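PDB 1C3R: HDLP (histone deacetylase-like protein), which binds zinc and the hydroxamic acid inhibitor trichostatin A, and probably removes acetyl groups from acetylated lysines or related substrates as other histone deacetylase family members do. Local coordinates for residues K24-S29 / S332-E337; G256-L261 / G295-Y300; E63-T68 / S136-F141. The protein carries 2 engineered substitutions. All blocks are in the same frame, centred on the assembly; numbering follows the deposited sequence.

Contact 1 (K24-S29 / S332-E337); sequences KIPRVS and SIDFEE
K24 and D334 meet at two points, and neither is strong: NZ of K24 gives a weak hydrogen bond to the backbone O of D334 at 3.2 Å, and the same NZ stands 3.9 Å from D334 OD1 in a long salt bridge. The lysine reaches both oxygens because its chain bends at chi2 and again at chi4, which carries the ammonium group past the aspartate running the other way. D334 is the centre of an inverse gamma turn (phi -86°, psi 72°), closed by a weak bond from F335 N to I333 O; its CG, between the backbone N and the carbonyl carbon (chi1 50°), brings OD1 round to the side of its own carbonyl O, where the lysine arrives. A long, weak ion pair from OD2 to R16 gives the carboxylate a second positive neighbour.

Beside this polar pair lies apolar packing. CD of P26 rests 3.7 Å from the branch methyl CG2 of I333, and the same CD is 3.8 Å from D334 OD1, so one ring carbon of the proline meets both residues. I25 CG2 approaches F335 CD1 obliquely at 4.3 Å, a loose contact. P299 of helix 299-314 touches both I25 and F335, and the F335 ring also meets H298 edge-to-face. The arrangement is coil against coil: an inverse gamma turn after helix 324-331 packs on the loop leading to R27, the N-cap residue of helix 28-37, within the histone deacetylase alpha/beta fold.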
# COMPACT_ATOMS: atom_id res chain seq x y z
N LYS A 24 -9.10 9.82 8.50
CA LYS A 24 -10.20 10.77 8.50
C LYS A 24 -11.01 10.65 9.79
O LYS A 24 -11.89 11.46 10.07
CB LYS A 24 -11.10 10.57 7.27
CG LYS A 24 -12.21 9.55 7.40
CD LYS A 24 -11.74 8.15 7.71
CE LYS A 24 -12.84 7.15 7.37
NZ LYS A 24 -14.15 7.47 8.00
N ILE A 25 -10.70 9.64 10.59
CA ILE A 25 -11.40 9.42 11.84
C ILE A 25 -10.89 10.38 12.92
O ILE A 25 -9.75 10.84 12.87
CB ILE A 25 -11.18 8.00 12.41
CG1 ILE A 25 -9.70 7.81 12.74
CG2 ILE A 25 -11.65 6.94 11.42
CD1 ILE A 25 -9.39 6.55 13.53
N PRO A 26 -11.74 10.67 13.92
CA PRO A 26 -11.34 11.56 15.02
C PRO A 26 -10.32 10.76 15.82
O PRO A 26 -10.45 9.54 15.94
CB PRO A 26 -12.64 11.75 15.80
CG PRO A 26 -13.71 11.47 14.75
CD PRO A 26 -13.13 10.24 14.11
N ARG A 27 -9.31 11.42 16.37
CA ARG A 27 -8.31 10.71 17.14
C ARG A 27 -8.02 11.41 18.46
O ARG A 27 -8.60 11.05 19.50
CB ARG A 27 -7.04 10.52 16.30
CG ARG A 27 -7.35 9.74 15.01
CD ARG A 27 -6.17 9.59 14.05
NE ARG A 27 -5.13 8.66 14.49
CZ ARG A 27 -3.99 9.03 15.07
NH1 ARG A 27 -3.72 10.30 15.28
NH2 ARG A 27 -3.10 8.10 15.41
N VAL A 28 -7.15 12.41 18.45
CA VAL A 28 -6.85 13.10 19.70
C VAL A 28 -8.10 13.75 20.29
O VAL A 28 -8.32 13.73 21.50
CB VAL A 28 -5.75 14.15 19.51
CG1 VAL A 28 -5.54 14.92 20.81
CG2 VAL A 28 -4.45 13.46 19.10
N SER A 29 -8.94 14.33 19.43
CA SER A 29 -10.15 14.98 19.91
C SER A 29 -11.07 13.90 20.49
O SER A 29 -11.86 14.17 21.40
CB SER A 29 -10.84 15.74 18.78
OG SER A 29 -11.27 14.87 17.74
N SER A 332 -21.21 7.09 18.17
CA SER A 332 -21.54 8.22 17.31
C SER A 332 -20.45 8.54 16.29
O SER A 332 -20.63 9.41 15.44
CB SER A 332 -21.79 9.47 18.14
OG SER A 332 -20.57 9.94 18.71
N ILE A 333 -19.33 7.83 16.36
CA ILE A 333 -18.23 8.09 15.43
C ILE A 333 -18.48 7.58 14.02
O ILE A 333 -19.18 6.60 13.80
CB ILE A 333 -16.91 7.48 15.95
CG1 ILE A 333 -16.57 8.08 17.31
CG2 ILE A 333 -15.79 7.78 14.97
CD1 ILE A 333 -15.30 7.51 17.91
N ASP A 334 -17.88 8.29 13.07
CA ASP A 334 -17.96 7.97 11.65
C ASP A 334 -16.89 6.93 11.31
O ASP A 334 -15.91 7.24 10.63
CB ASP A 334 -17.75 9.26 10.85
CG ASP A 334 -16.50 10.04 11.28
OD1 ASP A 334 -15.37 9.54 11.09
OD2 ASP A 334 -16.66 11.15 11.83
N PHE A 335 -17.08 5.69 11.76
CA PHE A 335 -16.07 4.67 11.52
C PHE A 335 -16.35 3.60 10.46
O PHE A 335 -16.08 3.82 9.28
CB PHE A 335 -15.71 4.00 12.86
CG PHE A 335 -14.69 2.92 12.73
CD1 PHE A 335 -13.50 3.14 12.04
CD2 PHE A 335 -14.91 1.66 13.29
CE1 PHE A 335 -12.56 2.13 11.90
CE2 PHE A 335 -13.98 0.65 13.16
CZ PHE A 335 -12.80 0.88 12.46
N GLU A 336 -16.85 2.45 10.89
CA GLU A 336 -17.17 1.31 10.02
C GLU A 336 -15.98 0.36 9.91
O GLU A 336 -14.94 0.70 9.36
CB GLU A 336 -17.60 1.77 8.63
CG GLU A 336 -17.99 0.62 7.71
CD GLU A 336 -18.53 1.10 6.37
OE1 GLU A 336 -19.54 1.84 6.36
OE2 GLU A 336 -17.95 0.73 5.32
N GLU A 337 -16.16 -0.84 10.44
CA GLU A 337 -15.13 -1.87 10.46
C GLU A 337 -14.74 -2.28 9.03
O GLU A 337 -15.61 -2.50 8.19
CB GLU A 337 -15.66 -3.07 11.24
CG GLU A 337 -14.60 -3.91 11.89
CD GLU A 337 -13.81 -3.16 12.94
OE1 GLU A 337 -14.40 -2.68 13.93
OE2 GLU A 337 -12.58 -3.05 12.78

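Contact 2 (G256-L261 / G295-Y300); sequences GTDPLL and GGYHPY. With ZN (zinc ion), chain C; TSN (trichostatin a), chain D.
D258 and Y297 converge on the zinc-bound inhibitor, with the edge rather than the face of the phenol ring turned to the carboxylate: D258 OD2 lies near the ring plane, 3.8 Å from Y297 CE1. Trichostatin O2, the hydroxamate carbonyl oxygen, sits at the same edge. D258 CG lies between the backbone N and carbonyl carbon (chi1 53°), which directs OD2 to the zinc ion at 1.9 Å, while OD1 is held by the backbone N of A169. D168, H170 and the hydroxamate oxygens O1 and O2, at 2.2 and 2.5 Å from the zinc ion, complete a five-coordinate site, the inhibitor binding as a chelate. Y297 OH donates a hydrogen bond to O2, modelled as very short; its exact length should not be taken literally.

Backbone bonds join the two segments. D258 N bonds to G295 O (3.0 Å, N-H...O angle 139°) from 35° out of the carbonyl plane, and T257 N adds a weaker bond to that oxygen. T257 OG1 lies 3.5 Å from G296 CA, where a beta carbon would collide with it; one on G295 would strike D258 OD2. The first two residues of the type I turn from T257 to L260 thus pack against two glycines. Because zinc and the tyrosine hydroxyl both contact O2, they would probably polarise a substrate carbonyl bound there and steady the oxyanion formed on hydrolysis, as proposed for histone deacetylases.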
# COMPACT_ATOMS: atom_id res chain seq x y z
N GLY A 256 2.37 4.67 19.03
CA GLY A 256 1.31 4.43 18.06
C GLY A 256 0.52 3.21 18.52
O GLY A 256 1.08 2.27 19.10
N THR A 257 -0.78 3.21 18.29
CA THR A 257 -1.58 2.08 18.72
C THR A 257 -1.83 1.08 17.59
O THR A 257 -2.52 0.09 17.79
CB THR A 257 -2.93 2.56 19.27
OG1 THR A 257 -3.63 3.28 18.25
CG2 THR A 257 -2.73 3.52 20.46
N ASP A 258 -1.25 1.31 16.41
CA ASP A 258 -1.50 0.38 15.31
C ASP A 258 -1.03 -1.07 15.48
O ASP A 258 -1.42 -1.94 14.69
CB ASP A 258 -1.05 0.94 13.94
CG ASP A 258 0.39 1.42 13.92
OD1 ASP A 258 1.21 0.98 14.76
OD2 ASP A 258 0.71 2.22 13.02
N PRO A 259 -0.14 -1.35 16.46
CA PRO A 259 0.27 -2.75 16.62
C PRO A 259 -0.85 -3.62 17.24
O PRO A 259 -0.72 -4.85 17.33
CB PRO A 259 1.49 -2.64 17.54
CG PRO A 259 1.11 -1.47 18.39
CD PRO A 259 0.68 -0.49 17.33
N LEU A 260 -1.95 -3.00 17.65
CA LEU A 260 -3.07 -3.73 18.26
C LEU A 260 -3.83 -4.63 17.27
O LEU A 260 -3.96 -4.32 16.08
CB LEU A 260 -4.05 -2.74 18.90
CG LEU A 260 -3.55 -1.92 20.10
CD1 LEU A 260 -4.55 -0.83 20.43
CD2 LEU A 260 -3.36 -2.86 21.31
N LEU A 261 -4.34 -5.76 17.78
CA LEU A 261 -5.08 -6.73 16.97
C LEU A 261 -6.13 -6.08 16.07
O LEU A 261 -6.17 -6.30 14.87
CB LEU A 261 -5.78 -7.75 17.87
CG LEU A 261 -6.71 -8.75 17.14
CD1 LEU A 261 -5.88 -9.65 16.23
CD2 LEU A 261 -7.49 -9.60 18.14
N GLY A 295 0.95 6.27 14.85
CA GLY A 295 -0.04 5.65 13.99
C GLY A 295 -1.10 4.88 14.74
O GLY A 295 -0.80 4.16 15.70
N GLY A 296 -2.35 5.03 14.32
CA GLY A 296 -3.47 4.34 14.95
C GLY A 296 -4.68 4.66 14.10
O GLY A 296 -5.04 5.83 13.94
N TYR A 297 -5.34 3.63 13.58
CA TYR A 297 -6.48 3.88 12.70
C TYR A 297 -7.82 3.30 13.12
O TYR A 297 -8.82 3.46 12.40
CB TYR A 297 -6.11 3.42 11.30
CG TYR A 297 -4.71 3.88 10.95
CD1 TYR A 297 -3.60 3.15 11.38
CD2 TYR A 297 -4.49 5.11 10.33
CE1 TYR A 297 -2.31 3.64 11.21
CE2 TYR A 297 -3.21 5.61 10.15
CZ TYR A 297 -2.12 4.87 10.60
OH TYR A 297 -0.84 5.37 10.48
N HIS A 298 -7.86 2.64 14.27
CA HIS A 298 -9.12 2.11 14.77
C HIS A 298 -9.48 3.02 15.94
O HIS A 298 -8.82 2.99 16.98
CB HIS A 298 -8.97 0.67 15.27
CG HIS A 298 -10.28 0.03 15.61
ND1 HIS A 298 -10.85 -0.95 14.83
CD2 HIS A 298 -11.16 0.30 16.59
CE1 HIS A 298 -12.03 -1.26 15.32
NE2 HIS A 298 -12.25 -0.51 16.39
N PRO A 299 -10.54 3.82 15.80
CA PRO A 299 -10.99 4.76 16.83
C PRO A 299 -11.19 4.16 18.22
O PRO A 299 -10.79 4.77 19.21
CB PRO A 299 -12.30 5.31 16.24
CG PRO A 299 -12.78 4.15 15.37
CD PRO A 299 -11.48 3.86 14.66
N TYR A 300 -11.81 2.99 18.30
CA TYR A 300 -12.04 2.37 19.61
C TYR A 300 -10.73 1.89 20.22
O TYR A 300 -10.48 2.11 21.40
CB TYR A 300 -13.02 1.18 19.50
CG TYR A 300 -14.32 1.46 18.77
CD1 TYR A 300 -14.71 2.76 18.44
CD2 TYR A 300 -15.16 0.41 18.40
CE1 TYR A 300 -15.91 3.00 17.76
CE2 TYR A 300 -16.36 0.64 17.73
CZ TYR A 300 -16.72 1.93 17.41
OH TYR A 300 -17.90 2.15 16.74
ZN ZN C . 2.29 2.80 12.05
O1 TSN D . 3.37 4.58 11.22
O2 TSN D . 0.83 3.76 10.34
O3 TSN D . -2.17 0.50 4.45
N1 TSN D . 3.07 4.13 9.93
N2 TSN D . -6.20 4.60 1.48
C1 TSN D . -2.95 2.40 3.25
C2 TSN D . -2.74 3.63 2.60
C3 TSN D . -3.76 4.37 2.01
C4 TSN D . -5.13 3.88 2.05
C5 TSN D . -5.34 2.63 2.71
C6 TSN D . -4.30 1.92 3.28
C7 TSN D . -1.90 1.56 3.91
C8 TSN D . -0.43 2.08 3.94
C9 TSN D . -0.03 2.29 5.38
C10 TSN D . 0.74 3.30 5.90
C11 TSN D . 0.95 3.22 7.37
C12 TSN D . 1.61 4.15 8.11
C13 TSN D . 1.76 3.99 9.55
C14 TSN D . 0.48 1.03 3.27
C15 TSN D . 1.36 4.43 5.08
C17 TSN D . -7.59 4.11 1.60
C16 TSN D . -6.00 5.87 0.80

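Contact 3 (E63-T68 / S136-F141); sequences EDYINT and SRANGF. With TSN (trichostatin a), chain D.
Helix 63-75 and the chain at 136-138 come closest where the CA atoms of Y65 and S136 are 5.2 Å apart, and from there the backbone runs along one face of the tyrosine ring. With Y65 CG anti to the backbone N (chi1 176°), the ring lies against the peptide joining S136 to R137: S136 C is 3.7 Å from the Y65 ring plane, toward its rim, and R137 N 3.8 Å from it, over the centre, so this bond runs almost level with the face. Across the contact, the nearest atom to Y65 CD1 is S136 O, at 3.6 Å. Farther out, Y65 OH touches A138 CB at 3.5 Å; it also approaches A138 N, but the angle there is too poor for a hydrogen bond, and the hydroxyl bonds instead to Y143 O. With an alanine here, the S136-R137 peptide would probably lose its aromatic cover and Y143 O its hydroxyl partner. D64 OD1 and S136 OG each hydrogen-bond to T62 OG1, which links them indirectly.

At the other end of the loop, the F141 ring takes the inhibitor methyl C15 over one face, while trichostatin C2 lies at the ring edge, 3.5 Å from F141 CZ. In the chain this loop follows strand 122-125 and precedes helix 146-156; A138 pairs by backbone hydrogen bonds with Y86 of helix 82-86, T68 packs on that helix, and R137 reaches R83 of the second subunit.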
# COMPACT_ATOMS: atom_id res chain seq x y z
N GLU A 63 13.19 25.38 4.52
CA GLU A 63 12.30 26.51 4.27
C GLU A 63 11.35 26.23 3.11
O GLU A 63 10.14 26.40 3.23
CB GLU A 63 13.14 27.75 3.93
CG GLU A 63 12.35 29.03 3.70
CD GLU A 63 12.08 29.79 4.98
OE1 GLU A 63 11.32 30.79 4.94
OE2 GLU A 63 12.63 29.40 6.03
N ASP A 64 11.92 25.79 2.00
CA ASP A 64 11.17 25.49 0.78
C ASP A 64 10.05 24.50 1.00
O ASP A 64 8.94 24.69 0.52
CB ASP A 64 12.15 24.97 -0.27
CG ASP A 64 13.03 23.86 0.26
OD1 ASP A 64 12.56 22.71 0.36
OD2 ASP A 64 14.19 24.16 0.62
N TYR A 65 10.35 23.42 1.72
CA TYR A 65 9.33 22.42 2.00
C TYR A 65 8.24 23.02 2.88
O TYR A 65 7.05 22.95 2.55
CB TYR A 65 9.98 21.20 2.68
CG TYR A 65 8.98 20.14 3.10
CD1 TYR A 65 8.10 19.59 2.17
CD2 TYR A 65 8.93 19.69 4.42
CE1 TYR A 65 7.17 18.62 2.56
CE2 TYR A 65 8.01 18.72 4.81
CZ TYR A 65 7.13 18.19 3.88
OH TYR A 65 6.20 17.24 4.28
N ILE A 66 8.63 23.64 3.99
CA ILE A 66 7.66 24.25 4.87
C ILE A 66 6.80 25.27 4.12
O ILE A 66 5.57 25.25 4.22
CB ILE A 66 8.34 24.95 6.05
CG1 ILE A 66 9.18 23.94 6.83
CG2 ILE A 66 7.30 25.58 6.96
CD1 ILE A 66 8.39 22.78 7.40
N ASN A 67 7.44 26.15 3.35
CA ASN A 67 6.67 27.13 2.60
C ASN A 67 5.71 26.46 1.63
O ASN A 67 4.60 26.94 1.43
CB ASN A 67 7.58 28.10 1.82
CG ASN A 67 8.36 29.02 2.74
OD1 ASN A 67 7.83 29.52 3.73
ND2 ASN A 67 9.62 29.29 2.40
N THR A 68 6.12 25.34 1.05
CA THR A 68 5.24 24.64 0.12
C THR A 68 4.02 24.09 0.85
O THR A 68 2.90 24.20 0.35
CB THR A 68 5.97 23.49 -0.59
OG1 THR A 68 7.03 24.03 -1.39
CG2 THR A 68 5.01 22.71 -1.48
N SER A 136 12.81 17.22 3.62
CA SER A 136 12.11 18.02 2.63
C SER A 136 11.03 17.28 1.85
O SER A 136 10.78 17.61 0.69
CB SER A 136 13.13 18.58 1.63
OG SER A 136 14.19 19.25 2.29
N ARG A 137 10.39 16.29 2.47
CA ARG A 137 9.37 15.56 1.74
C ARG A 137 8.40 14.81 2.64
O ARG A 137 8.80 14.25 3.67
CB ARG A 137 10.04 14.58 0.77
CG ARG A 137 9.19 14.25 -0.42
CD ARG A 137 9.78 13.16 -1.30
NE ARG A 137 9.07 13.11 -2.58
CZ ARG A 137 9.09 12.08 -3.41
NH1 ARG A 137 9.79 11.00 -3.12
NH2 ARG A 137 8.40 12.13 -4.55
N ALA A 138 7.13 14.80 2.25
CA ALA A 138 6.11 14.10 3.02
C ALA A 138 6.26 12.61 2.77
O ALA A 138 6.74 12.21 1.72
CB ALA A 138 4.73 14.56 2.59
N ASN A 139 5.84 11.80 3.74
CA ASN A 139 5.95 10.36 3.60
C ASN A 139 5.08 9.62 4.62
O ASN A 139 4.94 10.05 5.77
CB ASN A 139 7.43 9.95 3.75
CG ASN A 139 7.64 8.45 3.65
OD1 ASN A 139 7.11 7.81 2.76
ND2 ASN A 139 8.45 7.90 4.55
N GLY A 140 4.47 8.53 4.16
CA GLY A 140 3.62 7.72 5.02
C GLY A 140 2.59 8.45 5.86
O GLY A 140 2.46 8.17 7.05
N PHE A 141 1.85 9.37 5.25
CA PHE A 141 0.81 10.15 5.95
C PHE A 141 1.39 11.30 6.76
O PHE A 141 0.65 12.14 7.28
CB PHE A 141 0.01 9.26 6.93
CG PHE A 141 -0.65 8.06 6.30
CD1 PHE A 141 -1.18 7.07 7.11
CD2 PHE A 141 -0.75 7.92 4.92
CE1 PHE A 141 -1.81 5.95 6.56
CE2 PHE A 141 -1.38 6.82 4.36
CZ PHE A 141 -1.91 5.83 5.18
O1 TSN D . 3.37 4.58 11.22
O2 TSN D . 0.83 3.76 10.34
O3 TSN D . -2.17 0.50 4.45
N1 TSN D . 3.07 4.13 9.93
N2 TSN D . -6.20 4.60 1.48
C1 TSN D . -2.95 2.40 3.25
C2 TSN D . -2.74 3.63 2.60
C3 TSN D . -3.76 4.37 2.01
C4 TSN D . -5.13 3.88 2.05
C5 TSN D . -5.34 2.63 2.71
C6 TSN D . -4.30 1.92 3.28
C7 TSN D . -1.90 1.56 3.91
C8 TSN D . -0.43 2.08 3.94
C9 TSN D . -0.03 2.29 5.38
C10 TSN D . 0.74 3.30 5.90
C11 TSN D . 0.95 3.22 7.37
C12 TSN D . 1.61 4.15 8.11
C13 TSN D . 1.76 3.99 9.55
C14 TSN D . 0.48 1.03 3.27
C15 TSN D . 1.36 4.43 5.08
C17 TSN D . -7.59 4.11 1.60
C16 TSN D . -6.00 5.87 0.80

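Overall arrangement
Contacts 1 and 2 are neighbours, with centres 12 Å apart, and they touch directly: R27 NE probably hydrogen-bonds to G296 O at 2.9 Å, and I25 CD1 packs 3.3 Å from Y297 O. Segment 24-29 therefore backs the segment that carries the pocket tyrosine, while the K24 side chain remains about 8 Å from trichostatin A. Contact 3 is centred about 25 Å from contact 2, yet its loop extends to the same inhibitor, and F141 CD1 comes within 3.8 Å of Y297 OH. Contacts 2 and 3 thus both line the pocket, contact 2 at the zinc end and contact 3, through G140 and F141, farther out toward the inhibitor's aromatic ring; contacts 1 and 3 do not touch.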